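Local coordinates for protein thiol-disulfide oxidoreductase (Bacteroides thetaiotaomicron, PDB 3FW2) that probably catalyses thiol-disulfide exchange through the thioredoxin-like, TlpA-family domain that forms the C-terminal part of a longer protein, at residues K34-F40 / A119-S125. Numbering follows the deposited sequence.
Sequences KSLLINF and ANILLSS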
loop_
_atom_site.group_PDB
_atom_site.type_symbol
_atom_site.label_atom_id
_atom_site.label_comp_id
_atom_site.label_asym_id
_atom_site.label_seq_id
_atom_site.Cartn_x
_atom_site.Cartn_y
_atom_site.Cartn_z
ATOM N N LYS A 34 -7.776 -10.251 26.370
ATOM C CA LYS A 34 -6.622 -10.882 25.755
ATOM C C LYS A 34 -5.701 -9.822 25.125
ATOM O O LYS A 34 -6.141 -8.770 24.716
ATOM C CB LYS A 34 -7.084 -11.817 24.636
ATOM C CG LYS A 34 -8.082 -12.876 25.107
ATOM C CD LYS A 34 -8.147 -14.010 24.073
ATOM C CE LYS A 34 -9.231 -14.998 24.374
ATOM N NZ LYS A 34 -9.295 -15.977 23.241
ATOM N N SER A 35 -4.437 -10.159 25.042
ATOM C CA SER A 35 -3.503 -9.441 24.180
ATOM C C SER A 35 -3.899 -9.737 22.736
ATOM O O SER A 35 -4.585 -10.727 22.468
ATOM C CB SER A 35 -2.090 -9.894 24.443
ATOM O OG SER A 35 -1.701 -9.575 25.778
ATOM N N LEU A 36 -3.525 -8.858 21.813
ATOM C CA LEU A 36 -4.043 -8.949 20.458
ATOM C C LEU A 36 -2.936 -8.689 19.445
ATOM O O LEU A 36 -2.309 -7.647 19.469
ATOM C CB LEU A 36 -5.199 -7.982 20.263
ATOM C CG LEU A 36 -5.907 -7.966 18.921
ATOM C CD1 LEU A 36 -6.568 -9.288 18.553
ATOM C CD2 LEU A 36 -6.933 -6.781 18.914
ATOM N N LEU A 37 -2.736 -9.661 18.544
ATOM C CA LEU A 37 -1.837 -9.537 17.419
ATOM C C LEU A 37 -2.660 -9.182 16.196
ATOM O O LEU A 37 -3.503 -9.962 15.764
ATOM C CB LEU A 37 -1.122 -10.855 17.167
ATOM C CG LEU A 37 -0.147 -10.846 15.983
ATOM C CD1 LEU A 37 1.049 -9.892 16.154
ATOM C CD2 LEU A 37 0.375 -12.253 15.732
ATOM N N ILE A 38 -2.378 -8.000 15.656
ATOM C CA ILE A 38 -3.118 -7.424 14.515
ATOM C C ILE A 38 -2.203 -7.425 13.323
ATOM O O ILE A 38 -1.080 -6.895 13.429
ATOM C CB ILE A 38 -3.568 -6.006 14.758
ATOM C CG1 ILE A 38 -4.525 -5.918 15.962
ATOM C CG2 ILE A 38 -4.271 -5.456 13.536
ATOM C CD1 ILE A 38 -4.973 -4.448 16.249
ATOM N N ASN A 39 -2.589 -8.142 12.253
ATOM C CA ASN A 39 -1.806 -8.155 11.013
ATOM C C ASN A 39 -2.519 -7.396 9.897
ATOM O O ASN A 39 -3.759 -7.509 9.709
ATOM C CB ASN A 39 -1.411 -9.560 10.590
ATOM C CG ASN A 39 -2.569 -10.354 9.979
ATOM O OD1 ASN A 39 -2.667 -10.518 8.728
ATOM N ND2 ASN A 39 -3.412 -10.842 10.810
ATOM N N PHE A 40 -1.753 -6.637 9.152
ATOM C CA PHE A 40 -2.266 -5.834 8.055
ATOM C C PHE A 40 -1.753 -6.391 6.711
ATOM O O PHE A 40 -0.584 -6.769 6.584
ATOM C CB PHE A 40 -1.760 -4.401 8.149
ATOM C CG PHE A 40 -2.275 -3.626 9.349
ATOM C CD1 PHE A 40 -3.421 -2.878 9.265
ATOM C CD2 PHE A 40 -1.640 -3.709 10.557
ATOM C CE1 PHE A 40 -3.896 -2.154 10.363
ATOM C CE2 PHE A 40 -2.142 -2.989 11.660
ATOM C CZ PHE A 40 -3.261 -2.226 11.526
ATOM N N ALA A 119 2.289 -5.716 7.600
ATOM C CA ALA A 119 2.725 -5.086 8.846
ATOM C C ALA A 119 1.999 -5.800 9.958
ATOM O O ALA A 119 0.993 -6.453 9.713
ATOM C CB ALA A 119 2.320 -3.548 8.866
ATOM N N ASN A 120 2.486 -5.655 11.197
ATOM C CA ASN A 120 1.717 -6.103 12.350
ATOM C C ASN A 120 1.965 -5.235 13.594
ATOM O O ASN A 120 2.860 -4.367 13.630
ATOM C CB ASN A 120 1.902 -7.596 12.616
ATOM C CG ASN A 120 3.279 -7.940 13.064
ATOM O OD1 ASN A 120 3.816 -7.269 13.929
ATOM N ND2 ASN A 120 3.845 -9.037 12.511
ATOM N N ILE A 121 1.120 -5.425 14.587
ATOM C CA ILE A 121 1.217 -4.688 15.825
ATOM C C ILE A 121 0.655 -5.567 16.910
ATOM O O ILE A 121 -0.320 -6.289 16.679
ATOM C CB ILE A 121 0.533 -3.299 15.748
ATOM C CG1 ILE A 121 0.842 -2.481 17.012
ATOM C CG2 ILE A 121 -0.978 -3.417 15.628
ATOM C CD1 ILE A 121 0.543 -0.979 16.899
ATOM N N LEU A 122 1.258 -5.509 18.085
ATOM C CA LEU A 122 0.880 -6.361 19.223
ATOM C C LEU A 122 0.455 -5.474 20.358
ATOM O O LEU A 122 1.199 -4.595 20.728
ATOM C CB LEU A 122 2.060 -7.217 19.633
ATOM C CG LEU A 122 1.920 -8.177 20.817
ATOM C CD1 LEU A 122 0.809 -9.251 20.519
ATOM C CD2 LEU A 122 3.255 -8.857 21.090
ATOM N N LEU A 123 -0.753 -5.730 20.860
ATOM C CA LEU A 123 -1.336 -4.975 21.953
ATOM C C LEU A 123 -1.436 -5.809 23.195
ATOM O O LEU A 123 -1.816 -6.972 23.139
ATOM C CB LEU A 123 -2.727 -4.530 21.582
ATOM C CG LEU A 123 -2.946 -3.825 20.238
ATOM C CD1 LEU A 123 -4.419 -3.273 20.048
ATOM C CD2 LEU A 123 -1.905 -2.679 20.171
ATOM N N SER A 124 -1.204 -5.177 24.342
ATOM C CA SER A 124 -1.543 -5.821 25.612
ATOM C C SER A 124 -3.079 -5.852 25.787
ATOM O O SER A 124 -3.822 -5.191 25.029
ATOM C CB SER A 124 -0.808 -5.074 26.749
ATOM O OG SER A 124 -1.490 -3.882 27.033
ATOM N N SER A 125 -3.590 -6.586 26.781
ATOM C CA SER A 125 -5.071 -6.634 26.988
ATOM C C SER A 125 -5.659 -5.286 27.367
ATOM O O SER A 125 -6.844 -5.057 27.132
ATOM C CB SER A 125 -5.485 -7.672 28.012
ATOM O OG SER A 125 -4.957 -7.335 29.296
#
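Ile38 and Ile121 sit side by side at the middle of an antiparallel strand pair, CB of Ile38 resting 3.8 Å from CG2 of Ile121. With CG1 of Ile121 anti to the backbone N (chi1 -172°), the CG1-CD1 arm leads off and CG2, between N and the carbonyl carbon, is the branch that touches Ile38. That methyl is shared: it also meets the Phe40 ring, with Phe40 CE2 4.2 Å from Ile121 CG2. Farther along the same face, Ile38 CD1 reaches Leu123 CD1 at 4.0 Å, and Leu36 and Leu123 meet through their CB atoms. These buried side chains form the tight part of the contact; Phe14, Phe31 and Ile75 cover the row.

Three hydrogen-bonded pairs, Leu36 with Leu123, Ile38 with Ile121 and Phe40 with Ala119, each exchange two backbone bonds. The straightest runs from Phe40 N to Ala119 O (2.8 Å, 177° at the hydrogen), and the same oxygen lies in plane at the edge of the Phe40 ring. The last rung, Ala119 N to Phe40 O, is longer at 3.2 Å.

Across the other face, Leu37 CB approaches Leu122 CD1 at 4.2 Å, while helix 136-149 covers Leu122. Asn120 CB lies 3.2 Å from Ile38 O. The looser side begins at its partly exposed amide, which leaves the strand pair near a bound acetate, ND2 donating to Leu134 O. At the opposite end the ladder gives way to partly exposed loop at Ser124 and Ser125, where Ser125 CA makes a C-H...O contact with Lys34 O; Lys34 NZ is hydrogen-bonded to Asn67 O.

Strands 35-41 and 119-123 thus join the parallel and antiparallel parts of the thioredoxin-fold sheet: six backbone N-H...O bonds fix the register, one apolar face packed side by side adds burial, and the polar ends of Asn120 and Lys34 find partners outside the pair.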